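Local coordinates for 52 protein (Murid herpesvirus 4, PDB 2OA5) that is an abundant tegument protein of a gammaherpesvirus, probably a structural component of the virion that works as an oligomer, at residues K67-A70 and K71-R75. Numbering follows the deposited sequence.
Sequences KIEA and KVRSR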
ATOM      1  N   LYS B  67      -3.754   0.948 -18.551  1.00 43.03           N
ATOM      2  CA  LYS B  67      -3.146  -0.368 -18.687  1.00 41.30           C
ATOM      3  C   LYS B  67      -3.778  -1.434 -17.798  1.00 38.59           C
ATOM      4  O   LYS B  67      -3.966  -2.575 -18.217  1.00 38.65           O
ATOM      5  CB  LYS B  67      -1.641  -0.272 -18.386  1.00 44.63           C
ATOM      6  CG  LYS B  67      -0.890   0.721 -19.263  1.00 44.26           C
ATOM      7  CD  LYS B  67       0.621   0.573 -19.104  1.00 47.16           C
ATOM      8  CE  LYS B  67       1.363   1.420 -20.128  1.00 48.82           C
ATOM      9  NZ  LYS B  67       2.533   0.693 -20.700  1.00 48.60           N
ATOM     10  N   ILE B  68      -4.093  -1.063 -16.562  1.00 31.35           N
ATOM     11  CA  ILE B  68      -4.703  -1.994 -15.623  1.00 30.33           C
ATOM     12  C   ILE B  68      -6.063  -2.488 -16.123  1.00 30.67           C
ATOM     13  O   ILE B  68      -6.352  -3.681 -16.095  1.00 37.52           O
ATOM     14  CB  ILE B  68      -4.862  -1.332 -14.235  1.00 28.06           C
ATOM     15  CG1 ILE B  68      -3.506  -1.334 -13.521  1.00 27.75           C
ATOM     16  CG2 ILE B  68      -5.918  -2.057 -13.417  1.00 27.43           C
ATOM     17  CD1 ILE B  68      -3.370  -0.287 -12.438  1.00 28.16           C
ATOM     18  N   GLU B  69      -6.891  -1.558 -16.576  1.00 31.51           N
ATOM     19  CA  GLU B  69      -8.208  -1.901 -17.082  1.00 36.01           C
ATOM     20  C   GLU B  69      -8.097  -2.906 -18.224  1.00 37.76           C
ATOM     21  O   GLU B  69      -8.856  -3.876 -18.303  1.00 32.97           O
ATOM     22  CB  GLU B  69      -8.895  -0.642 -17.594  1.00 44.12           C
ATOM     23  CG  GLU B  69     -10.374  -0.801 -17.850  1.00 51.35           C
ATOM     24  CD  GLU B  69     -10.971   0.445 -18.451  1.00 54.29           C
ATOM     25  OE1 GLU B  69     -10.554   1.556 -18.054  1.00 59.85           O
ATOM     26  OE2 GLU B  69     -11.859   0.323 -19.315  1.00 57.16           O
ATOM     27  N   ALA B  70      -7.142  -2.648 -19.116  1.00 43.72           N
ATOM     28  CA  ALA B  70      -6.904  -3.500 -20.271  1.00 45.52           C
ATOM     29  C   ALA B  70      -6.643  -4.947 -19.863  1.00 45.90           C
ATOM     30  O   ALA B  70      -7.212  -5.877 -20.433  1.00 47.33           O
ATOM     31  CB  ALA B  70      -5.721  -2.955 -21.072  1.00 46.27           C
ATOM     32  N   LYS B  71      -5.783  -5.129 -18.866  1.00 43.65           N
ATOM     33  CA  LYS B  71      -5.430  -6.456 -18.378  1.00 43.94           C
ATOM     34  C   LYS B  71      -6.580  -7.111 -17.629  1.00 41.88           C
ATOM     35  O   LYS B  71      -6.746  -8.332 -17.664  1.00 41.41           O
ATOM     36  CB  LYS B  71      -4.192  -6.358 -17.483  1.00 52.35           C
ATOM     37  CG  LYS B  71      -3.032  -5.690 -18.194  1.00 57.71           C
ATOM     38  CD  LYS B  71      -1.753  -5.714 -17.393  1.00 61.16           C
ATOM     39  CE  LYS B  71      -0.672  -6.420 -18.192  1.00 64.64           C
ATOM     40  NZ  LYS B  71       0.699  -6.006 -17.788  1.00 66.98           N
ATOM     41  N   VAL B  72      -7.379  -6.296 -16.940  1.00 39.15           N
ATOM     42  CA  VAL B  72      -8.524  -6.827 -16.220  1.00 37.28           C
ATOM     43  C   VAL B  72      -9.515  -7.293 -17.284  1.00 38.39           C
ATOM     44  O   VAL B  72     -10.080  -8.376 -17.180  1.00 36.44           O
ATOM     45  CB  VAL B  72      -9.171  -5.746 -15.303  1.00 36.39           C
ATOM     46  CG1 VAL B  72     -10.461  -6.285 -14.669  1.00 31.09           C
ATOM     47  CG2 VAL B  72      -8.176  -5.338 -14.212  1.00 32.05           C
ATOM     48  N   ARG B  73      -9.709  -6.484 -18.323  1.00 43.69           N
ATOM     49  CA  ARG B  73     -10.620  -6.870 -19.396  1.00 48.91           C
ATOM     50  C   ARG B  73     -10.194  -8.203 -19.995  1.00 51.25           C
ATOM     51  O   ARG B  73     -11.013  -9.095 -20.210  1.00 52.49           O
ATOM     52  CB  ARG B  73     -10.654  -5.811 -20.494  1.00 48.41           C
ATOM     53  CG  ARG B  73     -11.670  -4.730 -20.255  1.00 49.68           C
ATOM     54  CD  ARG B  73     -11.767  -3.778 -21.431  1.00 49.88           C
ATOM     55  NE  ARG B  73     -13.003  -3.007 -21.341  1.00 52.75           N
ATOM     56  CZ  ARG B  73     -13.335  -2.267 -20.289  1.00 53.12           C
ATOM     57  NH1 ARG B  73     -12.520  -2.194 -19.248  1.00 56.19           N
ATOM     58  NH2 ARG B  73     -14.489  -1.622 -20.259  1.00 51.46           N
ATOM     59  N   SER B  74      -8.896  -8.340 -20.256  1.00 51.12           N
ATOM     60  CA  SER B  74      -8.371  -9.566 -20.827  1.00 54.33           C
ATOM     61  C   SER B  74      -8.619 -10.758 -19.897  1.00 54.98           C
ATOM     62  O   SER B  74      -9.070 -11.811 -20.347  1.00 57.34           O
ATOM     63  CB  SER B  74      -6.874  -9.391 -21.137  1.00 56.16           C
ATOM     64  OG  SER B  74      -6.096 -10.484 -20.687  1.00 57.25           O
ATOM     65  N   ARG B  75      -8.343 -10.592 -18.607  1.00 54.93           N
ATOM     66  CA  ARG B  75      -8.560 -11.672 -17.647  1.00 55.35           C
ATOM     67  C   ARG B  75     -10.035 -12.007 -17.449  1.00 54.84           C
ATOM     68  O   ARG B  75     -10.398 -13.172 -17.298  1.00 54.09           O
ATOM     69  CB  ARG B  75      -7.952 -11.317 -16.289  1.00 60.90           C
ATOM     70  CG  ARG B  75      -6.650 -12.030 -15.971  1.00 66.07           C
ATOM     71  CD  ARG B  75      -5.612 -11.730 -17.024  1.00 68.84           C
ATOM     72  NE  ARG B  75      -4.273 -11.637 -16.459  1.00 72.15           N
ATOM     73  CZ  ARG B  75      -3.402 -10.686 -16.787  1.00 73.37           C
ATOM     74  NH1 ARG B  75      -3.743  -9.756 -17.670  1.00 73.85           N
ATOM     75  NH2 ARG B  75      -2.198 -10.664 -16.233  1.00 73.59           N
TER
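Arg-73 N donates to Glu-69 O at 2.7 Å, with an N-H...O angle of 163°, joining two residues one turn apart on helix 46-76. The backbone is held by i to i+4 bonds throughout, among them Val-72 N to Ile-68 O at 2.9 Å. The side chains of Glu-69 and Arg-73 run alongside each other in the same direction, and a salt bridge puts Glu-69 OE2 2.6 Å from Arg-73 NH1. OE2 lies over one face of the guanidinium, 3.1 Å from Arg-73 CZ; the carboxylate and guanidinium planes are 53° apart. Glu-69 leaves with CG anti to its backbone N, while Arg-73 is extended as far as NE, where the turn at chi4 (56°) swings NH1 toward Glu-69. The fit is strained, for NH1 also comes within 2.9 Å of Glu-69 CG, so its exact placement is doubtful.

Val-72 CG2, anti to its carbonyl carbon, lies 3.1 Å from Ile-68 O and makes a looser methyl contact of 4.1 Å with Ile-68 CG2. Ile-68 also rests on Leu-94 and Val-96 of strand 93-99 and on Ala-64 of the second subunit, while Lys-71 NZ bonds to the carbonyl of Arg-95 and Lys-67 pairs with Glu-102. Arg-73 has carboxylates from two chains near it, and the bridge from NH2 to Glu-50 of the second subunit is the stronger, so its charge is probably balanced mainly across the subunit interface.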